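PDB 5NUP: ABC transporter permease from Klebsiella pneumoniae, which probably binds phospholipids as the lipoprotein MlaA and, alongside the porin OmpK36, takes part in maintaining the lipid asymmetry of the outer membrane. Local coordinates for residues F29-P34 with L187-S191; E64-V68 with E114-F118; F73-D77 with G123-V127. All blocks are in the same frame, centred on the assembly; numbering follows the deposited sequence.

Contact 1: F29-P34 with L187-S191; sequences FNVVDP and LLRQS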
loop_
_atom_site.group_PDB
_atom_site.type_symbol
_atom_site.label_atom_id
_atom_site.label_comp_id
_atom_site.label_asym_id
_atom_site.label_seq_id
_atom_site.Cartn_x
_atom_site.Cartn_y
_atom_site.Cartn_z
ATOM N N PHE F 29 40.789 -25.051 -51.068
ATOM C CA PHE F 29 39.872 -24.413 -52.003
ATOM C C PHE F 29 39.066 -25.441 -52.796
ATOM O O PHE F 29 37.837 -25.337 -52.872
ATOM C CB PHE F 29 40.667 -23.505 -52.951
ATOM C CG PHE F 29 39.892 -22.332 -53.481
ATOM C CD1 PHE F 29 40.068 -21.901 -54.790
ATOM C CD2 PHE F 29 39.006 -21.646 -52.665
ATOM C CE1 PHE F 29 39.363 -20.822 -55.281
ATOM C CE2 PHE F 29 38.297 -20.561 -53.148
ATOM C CZ PHE F 29 38.476 -20.150 -54.455
ATOM N N ASN F 30 39.725 -26.474 -53.336
ATOM C CA ASN F 30 39.077 -27.394 -54.267
ATOM C C ASN F 30 38.953 -28.822 -53.754
ATOM O O ASN F 30 38.598 -29.707 -54.530
ATOM C CB ASN F 30 39.801 -27.444 -55.615
ATOM C CG ASN F 30 40.306 -26.104 -56.077
ATOM O OD1 ASN F 30 39.527 -25.220 -56.433
ATOM N ND2 ASN F 30 41.623 -25.968 -56.147
ATOM N N VAL F 31 39.230 -29.084 -52.484
ATOM C CA VAL F 31 38.888 -30.396 -51.953
ATOM C C VAL F 31 38.061 -30.231 -50.687
ATOM O O VAL F 31 36.959 -30.777 -50.582
ATOM C CB VAL F 31 40.135 -31.255 -51.691
ATOM C CG1 VAL F 31 39.744 -32.549 -51.000
ATOM C CG2 VAL F 31 40.836 -31.549 -52.989
ATOM N N VAL F 32 38.565 -29.454 -49.727
ATOM C CA VAL F 32 37.847 -29.335 -48.463
ATOM C C VAL F 32 36.577 -28.517 -48.641
ATOM O O VAL F 32 35.561 -28.798 -48.005
ATOM C CB VAL F 32 38.771 -28.742 -47.382
ATOM C CG1 VAL F 32 38.070 -28.663 -46.031
ATOM C CG2 VAL F 32 40.013 -29.588 -47.274
ATOM N N ASP F 33 36.593 -27.519 -49.514
ATOM C CA ASP F 33 35.424 -26.663 -49.652
ATOM C C ASP F 33 34.344 -27.317 -50.527
ATOM O O ASP F 33 33.181 -27.337 -50.124
ATOM C CB ASP F 33 35.858 -25.288 -50.178
ATOM C CG ASP F 33 34.727 -24.275 -50.197
ATOM O OD1 ASP F 33 34.261 -23.853 -49.105
ATOM O OD2 ASP F 33 34.330 -23.880 -51.315
ATOM N N PRO F 34 34.644 -27.880 -51.700
ATOM C CA PRO F 34 33.557 -28.495 -52.480
ATOM C C PRO F 34 33.076 -29.834 -51.936
ATOM O O PRO F 34 31.879 -30.123 -52.006
ATOM C CB PRO F 34 34.169 -28.673 -53.876
ATOM C CG PRO F 34 35.435 -27.914 -53.858
ATOM C CD PRO F 34 35.909 -27.920 -52.451
ATOM N N LEU F 187 31.965 -16.321 -56.490
ATOM C CA LEU F 187 32.571 -15.182 -57.162
ATOM C C LEU F 187 34.043 -15.006 -56.798
ATOM O O LEU F 187 34.702 -14.115 -57.347
ATOM C CB LEU F 187 31.774 -13.906 -56.848
ATOM C CG LEU F 187 30.623 -13.623 -57.834
ATOM C CD1 LEU F 187 29.793 -12.400 -57.422
ATOM C CD2 LEU F 187 31.081 -13.524 -59.297
ATOM N N LEU F 188 34.567 -15.811 -55.872
ATOM C CA LEU F 188 36.001 -16.052 -55.734
ATOM C C LEU F 188 36.527 -17.173 -56.621
ATOM O O LEU F 188 37.719 -17.170 -56.954
ATOM C CB LEU F 188 36.341 -16.390 -54.274
ATOM C CG LEU F 188 37.814 -16.284 -53.865
ATOM C CD1 LEU F 188 38.421 -15.004 -54.415
ATOM C CD2 LEU F 188 37.991 -16.364 -52.344
ATOM N N ARG F 189 35.672 -18.092 -57.070
ATOM C CA ARG F 189 36.188 -19.283 -57.734
ATOM C C ARG F 189 36.640 -18.963 -59.146
ATOM O O ARG F 189 37.550 -19.616 -59.666
ATOM C CB ARG F 189 35.082 -20.341 -57.785
ATOM C CG ARG F 189 35.418 -21.816 -57.588
ATOM C CD ARG F 189 35.011 -22.132 -56.149
ATOM N NE ARG F 189 35.352 -23.463 -55.658
ATOM C CZ ARG F 189 36.249 -23.710 -54.718
ATOM N NH1 ARG F 189 36.475 -24.948 -54.317
ATOM N NH2 ARG F 189 36.957 -22.731 -54.212
ATOM N N GLN F 190 36.014 -17.983 -59.783
ATOM C CA GLN F 190 36.550 -17.380 -60.993
ATOM C C GLN F 190 36.954 -15.945 -60.675
ATOM O O GLN F 190 36.110 -15.115 -60.320
ATOM C CB GLN F 190 35.595 -17.479 -62.188
ATOM C CG GLN F 190 35.720 -18.853 -62.889
ATOM C CD GLN F 190 34.830 -19.027 -64.113
ATOM O OE1 GLN F 190 34.186 -18.083 -64.566
ATOM N NE2 GLN F 190 34.824 -20.237 -64.674
ATOM N N SER F 191 38.255 -15.688 -60.790
ATOM C CA SER F 191 38.978 -14.464 -60.470
ATOM C C SER F 191 40.433 -14.907 -60.482
ATOM O O SER F 191 40.778 -15.867 -59.784
ATOM C CB SER F 191 38.578 -13.883 -59.110
ATOM O OG SER F 191 37.294 -13.284 -59.163
#
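A cation-pi pair joins the C-terminal part of helix 18-35 to the loop between helices 163-180 and 194-209 in this mainly helical MlaA fold. Phe29, where the helix widens into a pi-type turn, supplies the aromatic partner. The guanidinium of Arg189 lies over its face, with Arg189 CZ 3.9 Å from the ring centroid and only 6° off the normal, so the charge sits almost squarely above the pi cloud. Phe29 CZ packs 4.0 Å from Leu188 CG, and Leu188 O lies at the ring edge; beyond, Phe29 touches Pro194 and Leu188 touches Leu197, both of helix 194-209. Asn30 follows with a lighter touch, its OD1 over one face of the guanidinium and 3.7 Å from Arg189 NH1. Asp33 lies over the guanidinium face opposite Asn30: its OD2 makes a long salt bridge of 3.8 Å to Arg189 NH1, well out of the guanidinium plane, so the attraction is one of charge without a directed N-H. Its stronger partner is Arg178 of helix 163-180, which forms a salt bridge with OD1. The tip of Arg189 is modelled too tightly, NH1 against the Phe29 carbonyl and NH2 against the Phe29 ring, so distances to either nitrogen are less certain. Pro34 closes the segment; it has no N-H to return to the preceding turn, and the helix kinks there. At the guanidinium edge, Pro34 CG tentatively approaches Arg189 NH1 to 3.2 Å.

Contact 2: E64-V68 with E114-F118; sequences EEPAV and EPHRF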
loop_
_atom_site.group_PDB
_atom_site.type_symbol
_atom_site.label_atom_id
_atom_site.label_comp_id
_atom_site.label_asym_id
_atom_site.label_seq_id
_atom_site.Cartn_x
_atom_site.Cartn_y
_atom_site.Cartn_z
ATOM N N GLU F 64 33.741 -14.168 -26.024
ATOM C CA GLU F 64 34.906 -13.363 -26.341
ATOM C C GLU F 64 34.839 -11.928 -25.836
ATOM O O GLU F 64 35.857 -11.232 -25.910
ATOM C CB GLU F 64 35.098 -13.330 -27.850
ATOM C CG GLU F 64 35.448 -14.673 -28.398
ATOM C CD GLU F 64 35.780 -14.609 -29.840
ATOM O OE1 GLU F 64 36.365 -13.585 -30.248
ATOM O OE2 GLU F 64 35.396 -15.555 -30.562
ATOM N N GLU F 65 33.680 -11.459 -25.324
ATOM C CA GLU F 65 33.575 -10.044 -24.955
ATOM C C GLU F 65 34.303 -9.679 -23.661
ATOM O O GLU F 65 34.785 -8.546 -23.558
ATOM C CB GLU F 65 32.115 -9.582 -24.879
ATOM C CG GLU F 65 31.311 -9.923 -26.104
ATOM C CD GLU F 65 31.270 -8.753 -27.069
ATOM O OE1 GLU F 65 31.903 -7.734 -26.739
ATOM O OE2 GLU F 65 30.643 -8.843 -28.152
ATOM N N PRO F 66 34.451 -10.578 -22.677
ATOM C CA PRO F 66 35.388 -10.273 -21.580
ATOM C C PRO F 66 36.812 -10.069 -22.059
ATOM O O PRO F 66 37.538 -9.212 -21.526
ATOM C CB PRO F 66 35.290 -11.500 -20.669
ATOM C CG PRO F 66 33.958 -12.080 -20.945
ATOM C CD PRO F 66 33.567 -11.712 -22.349
ATOM N N ALA F 67 37.228 -10.830 -23.075
ATOM C CA ALA F 67 38.580 -10.669 -23.589
ATOM C C ALA F 67 38.719 -9.386 -24.399
ATOM O O ALA F 67 39.729 -8.688 -24.285
ATOM C CB ALA F 67 38.967 -11.886 -24.425
ATOM N N VAL F 68 37.705 -9.040 -25.195
ATOM C CA VAL F 68 37.741 -7.786 -25.945
ATOM C C VAL F 68 37.906 -6.592 -25.010
ATOM O O VAL F 68 38.557 -5.602 -25.363
ATOM C CB VAL F 68 36.497 -7.661 -26.839
ATOM C CG1 VAL F 68 36.546 -6.388 -27.645
ATOM C CG2 VAL F 68 36.448 -8.831 -27.766
ATOM N N GLU F 114 33.215 -7.036 -34.401
ATOM C CA GLU F 114 34.112 -8.203 -34.407
ATOM C C GLU F 114 35.256 -7.991 -33.416
ATOM O O GLU F 114 35.740 -6.860 -33.259
ATOM C CB GLU F 114 34.642 -8.537 -35.830
ATOM C CG GLU F 114 35.560 -9.806 -35.830
ATOM C CD GLU F 114 35.486 -10.725 -37.065
ATOM O OE1 GLU F 114 34.490 -10.669 -37.821
ATOM O OE2 GLU F 114 36.376 -11.596 -37.222
ATOM N N PRO F 115 35.682 -9.055 -32.719
ATOM C CA PRO F 115 36.552 -8.860 -31.554
ATOM C C PRO F 115 37.888 -8.222 -31.881
ATOM O O PRO F 115 38.444 -8.412 -32.966
ATOM C CB PRO F 115 36.745 -10.288 -31.008
ATOM C CG PRO F 115 36.119 -11.189 -31.962
ATOM C CD PRO F 115 35.088 -10.402 -32.682
ATOM N N HIS F 116 38.374 -7.434 -30.916
ATOM C CA HIS F 116 39.744 -6.931 -30.855
ATOM C C HIS F 116 40.387 -7.661 -29.681
ATOM O O HIS F 116 40.028 -7.414 -28.527
ATOM C CB HIS F 116 39.797 -5.417 -30.639
ATOM C CG HIS F 116 39.453 -4.611 -31.849
ATOM N ND1 HIS F 116 38.352 -4.882 -32.633
ATOM C CD2 HIS F 116 40.051 -3.533 -32.403
ATOM C CE1 HIS F 116 38.289 -4.006 -33.621
ATOM N NE2 HIS F 116 39.307 -3.174 -33.502
ATOM N N ARG F 117 41.315 -8.568 -29.964
ATOM C CA ARG F 117 41.942 -9.354 -28.906
ATOM C C ARG F 117 43.453 -9.188 -28.891
ATOM O O ARG F 117 43.974 -8.175 -29.370
ATOM C CB ARG F 117 41.540 -10.821 -29.046
ATOM C CG ARG F 117 40.047 -10.948 -28.968
ATOM C CD ARG F 117 39.532 -12.364 -28.989
ATOM N NE ARG F 117 40.434 -13.355 -28.421
ATOM C CZ ARG F 117 40.273 -14.662 -28.613
ATOM N NH1 ARG F 117 41.132 -15.531 -28.113
ATOM N NH2 ARG F 117 39.255 -15.103 -29.331
ATOM N N PHE F 118 44.165 -10.150 -28.296
ATOM C CA PHE F 118 45.546 -9.869 -27.945
ATOM C C PHE F 118 46.417 -9.745 -29.185
ATOM O O PHE F 118 47.413 -9.011 -29.164
ATOM C CB PHE F 118 46.113 -10.934 -27.008
ATOM C CG PHE F 118 47.376 -10.493 -26.324
ATOM C CD1 PHE F 118 48.465 -11.355 -26.237
ATOM C CD2 PHE F 118 47.485 -9.208 -25.783
ATOM C CE1 PHE F 118 49.651 -10.938 -25.626
ATOM C CE2 PHE F 118 48.644 -8.793 -25.168
ATOM C CZ PHE F 118 49.727 -9.653 -25.077
#
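Glu64 and Arg117 form a salt bridge, Arg117 NH2 giving a weak hydrogen bond to Glu64 OE1 at 3.4 Å and an N-H...O angle of 155°. Beside it, Glu64 OE1 also comes within 3.0 Å of Pro115 CG, a close oxygen-to-carbon approach. Both charges belong to a wider polar network: Glu64 OE2 pairs with Lys169, Arg117 NH1 bonds to the carbonyl of Asp149, and Arg117 NE forms a salt bridge with Asp152, whose OD1 also accepts a hydrogen bond from Phe118 N at the start of helix 118-124. A milder polar contact runs along the backbone, where Val68 CA points its hydrogen at His116 O, 3.5 Å away with an angle of 161° at the hydrogen. This is also where the two segments come nearest, their CA atoms 5.4 Å apart. The elements joined are the N-terminal part of helix 65-74, where Val68 N bonds to Glu64 O at 3.0 Å, and the extended approach to helix 118-124, with Arg117 at its N-cap position. Farther out the packing is apolar: Val68 CG2 rests against Pro115 CB at 3.6 Å and reaches Arg117 CG at 4.3 Å. Ala67 directs its CB toward this surface. The His116 imidazole leads away: ND1 makes a weak 3.3 Å hydrogen bond to Glu114 O, NE2 bonds to the carbonyl of Gly212, and the ring meets that of Tyr72.

Contact 3: F73-D77 with G123-V127; sequences FLQGD and GHYGV. With LMT (dodecyl-beta-D-maltoside), chain B.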
loop_
_atom_site.group_PDB
_atom_site.type_symbol
_atom_site.label_atom_id
_atom_site.label_comp_id
_atom_site.label_asym_id
_atom_site.label_seq_id
_atom_site.Cartn_x
_atom_site.Cartn_y
_atom_site.Cartn_z
ATOM N N PHE F 73 41.436 -2.229 -22.767
ATOM C CA PHE F 73 42.161 -1.581 -21.675
ATOM C C PHE F 73 43.654 -1.553 -21.958
ATOM O O PHE F 73 44.312 -0.519 -21.799
ATOM C CB PHE F 73 41.894 -2.300 -20.355
ATOM C CG PHE F 73 40.554 -2.008 -19.787
ATOM C CD1 PHE F 73 39.920 -0.802 -20.057
ATOM C CD2 PHE F 73 39.919 -2.944 -18.994
ATOM C CE1 PHE F 73 38.683 -0.538 -19.544
ATOM C CE2 PHE F 73 38.682 -2.691 -18.480
ATOM C CZ PHE F 73 38.058 -1.477 -18.748
ATOM N N LEU F 74 44.198 -2.685 -22.401
ATOM C CA LEU F 74 45.627 -2.764 -22.662
ATOM C C LEU F 74 46.041 -1.859 -23.816
ATOM O O LEU F 74 47.221 -1.529 -23.938
ATOM C CB LEU F 74 46.019 -4.210 -22.945
ATOM C CG LEU F 74 45.879 -5.199 -21.793
ATOM C CD1 LEU F 74 46.141 -6.610 -22.291
ATOM C CD2 LEU F 74 46.829 -4.839 -20.666
ATOM N N GLN F 75 45.110 -1.485 -24.696
ATOM C CA GLN F 75 45.409 -0.572 -25.797
ATOM C C GLN F 75 45.140 0.886 -25.507
ATOM O O GLN F 75 45.069 1.662 -26.462
ATOM C CB GLN F 75 44.612 -0.906 -27.050
ATOM C CG GLN F 75 44.741 -2.274 -27.605
ATOM C CD GLN F 75 44.078 -2.322 -28.949
ATOM O OE1 GLN F 75 44.044 -3.356 -29.608
ATOM N NE2 GLN F 75 43.536 -1.177 -29.372
ATOM N N GLY F 76 44.912 1.280 -24.260
ATOM C CA GLY F 76 44.756 2.696 -24.019
ATOM C C GLY F 76 43.339 3.218 -24.099
ATOM O O GLY F 76 43.141 4.426 -23.946
ATOM N N ASP F 77 42.373 2.391 -24.487
ATOM C CA ASP F 77 40.995 2.841 -24.692
ATOM C C ASP F 77 39.989 2.173 -23.755
ATOM O O ASP F 77 39.439 1.112 -24.080
ATOM C CB ASP F 77 40.596 2.631 -26.152
ATOM C CG ASP F 77 39.154 2.962 -26.412
ATOM O OD1 ASP F 77 38.443 2.079 -26.916
ATOM O OD2 ASP F 77 38.725 4.092 -26.110
ATOM N N GLY F 123 49.543 -6.145 -32.347
ATOM C CA GLY F 123 49.616 -5.355 -33.561
ATOM C C GLY F 123 49.459 -3.864 -33.350
ATOM O O GLY F 123 50.017 -3.068 -34.108
ATOM N N HIS F 124 48.687 -3.454 -32.357
ATOM C CA HIS F 124 48.538 -2.024 -32.147
ATOM C C HIS F 124 49.792 -1.413 -31.540
ATOM O O HIS F 124 50.019 -0.203 -31.674
ATOM C CB HIS F 124 47.273 -1.759 -31.312
ATOM C CG HIS F 124 47.303 -0.475 -30.544
ATOM N ND1 HIS F 124 47.130 0.754 -31.141
ATOM C CD2 HIS F 124 47.437 -0.230 -29.221
ATOM C CE1 HIS F 124 47.195 1.705 -30.227
ATOM N NE2 HIS F 124 47.376 1.134 -29.052
ATOM N N TYR F 125 50.633 -2.230 -30.916
ATOM C CA TYR F 125 51.945 -1.797 -30.467
ATOM C C TYR F 125 53.043 -2.187 -31.458
ATOM O O TYR F 125 54.229 -2.059 -31.130
ATOM C CB TYR F 125 52.231 -2.401 -29.086
ATOM C CG TYR F 125 51.360 -1.815 -27.996
ATOM C CD1 TYR F 125 51.000 -2.576 -26.879
ATOM C CD2 TYR F 125 50.887 -0.509 -28.089
ATOM C CE1 TYR F 125 50.198 -2.051 -25.899
ATOM C CE2 TYR F 125 50.099 0.032 -27.102
ATOM C CZ TYR F 125 49.762 -0.736 -26.016
ATOM O OH TYR F 125 48.975 -0.147 -25.067
ATOM N N GLY F 126 52.672 -2.639 -32.663
ATOM C CA GLY F 126 53.610 -2.755 -33.765
ATOM C C GLY F 126 54.476 -3.999 -33.842
ATOM O O GLY F 126 55.547 -3.940 -34.460
ATOM N N VAL F 127 54.038 -5.139 -33.290
ATOM C CA VAL F 127 54.953 -6.269 -33.101
ATOM C C VAL F 127 55.352 -6.891 -34.438
ATOM O O VAL F 127 56.545 -7.096 -34.715
ATOM C CB VAL F 127 54.335 -7.314 -32.153
ATOM C CG1 VAL F 127 55.157 -8.570 -32.143
ATOM C CG2 VAL F 127 54.259 -6.761 -30.747
HETATM C C1B LMT B . 40.500 7.995 -27.287
HETATM C C2B LMT B . 40.186 6.550 -27.697
HETATM C C3B LMT B . 39.013 6.546 -28.698
HETATM C C4B LMT B . 38.749 7.993 -29.229
HETATM C C5B LMT B . 40.122 8.641 -29.535
HETATM C C6B LMT B . 39.921 10.013 -30.176
HETATM O O1B LMT B . 41.369 8.004 -26.190
HETATM O O2B LMT B . 41.327 6.055 -28.270
HETATM O O3B LMT B . 37.892 5.931 -28.163
HETATM O "O4'" LMT B . 37.975 7.997 -30.374
HETATM O O5B LMT B . 40.971 8.721 -28.392
HETATM O O6B LMT B . 40.461 10.033 -31.437
HETATM C "C1'" LMT B . 41.034 7.662 -22.053
HETATM C "C2'" LMT B . 39.721 7.847 -22.833
HETATM C "C3'" LMT B . 39.936 7.482 -24.305
HETATM C "C4'" LMT B . 40.867 8.516 -24.961
HETATM C "C5'" LMT B . 42.080 8.736 -24.001
HETATM C "C6'" LMT B . 42.277 10.166 -23.550
HETATM O "O1'" LMT B . 41.093 8.497 -20.950
HETATM O "O2'" LMT B . 38.817 6.961 -22.336
HETATM O "O3'" LMT B . 38.722 7.425 -24.935
HETATM O "O5'" LMT B . 42.194 7.810 -22.911
HETATM O "O6'" LMT B . 43.367 10.636 -24.251
HETATM C C1 LMT B . 40.888 7.859 -19.692
#
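Two Schellman motifs, each with a glycine of positive phi as its C-prime residue, end helices 65-74 and 118-124, whose C-terminal turns meet at the surface of the chain. In the first, Gly76 N bonds to Phe73 O at 3.1 Å and Asp77 N to Tyr72 O; in the second, Gly126 N makes a weak bond to Gly123 O, also 3.1 Å, and Val127 N bonds to Leu122 O. The link between them is a short hydrogen bond from Tyr125 OH to Leu74 O, 2.5 Å, made to a carbonyl in the last turn of helix 65-74. The hydroxyl also comes within 3.7 Å of Gln75 CA. Beside it His124 points its CB toward segment 73-77, and its ring lies against Gln75: His124 CD2 is 3.6 Å from Gln75 CB, and Gln75 NE2 sits over one ring face. Gln75 further touches Ser120 and Thr121 on helix 118-124. Asp77 takes no part in this pairing. It stands at the N-cap of helix 78-93, OD1 weakly bonded to Lys80 N, while OD2 accepts a 2.9 Å hydrogen bond from O3B of the detergent maltoside, which thus reaches this carboxylate in the crystal. With 175 Å² of covered surface and no ion pair between the segments, the contact combines one directed Tyr125-to-Leu74 bond with the packing of His124 on Gln75.

Contact 2 is the buried one, its centre about 10 Å from that of the chain, whereas contacts 1 and 3 lie at the surface, about 20 and 19 Å out. Contacts 2 and 3 join the same regions twice: the start of helix 65-74 meets the approach to helix 118-124, and the two helix ends meet again, with centres 13 Å apart. Contact 1 uses other helices and lies across the chain's centre, about 30 Å from contact 2 and 35 Å from contact 3 between centres. Their chemistry differs accordingly: shared charges and apolar packing inside, a cation-pi pair with a long salt bridge at contact 1, and a neutral hydroxyl-to-carbonyl bond at contact 3.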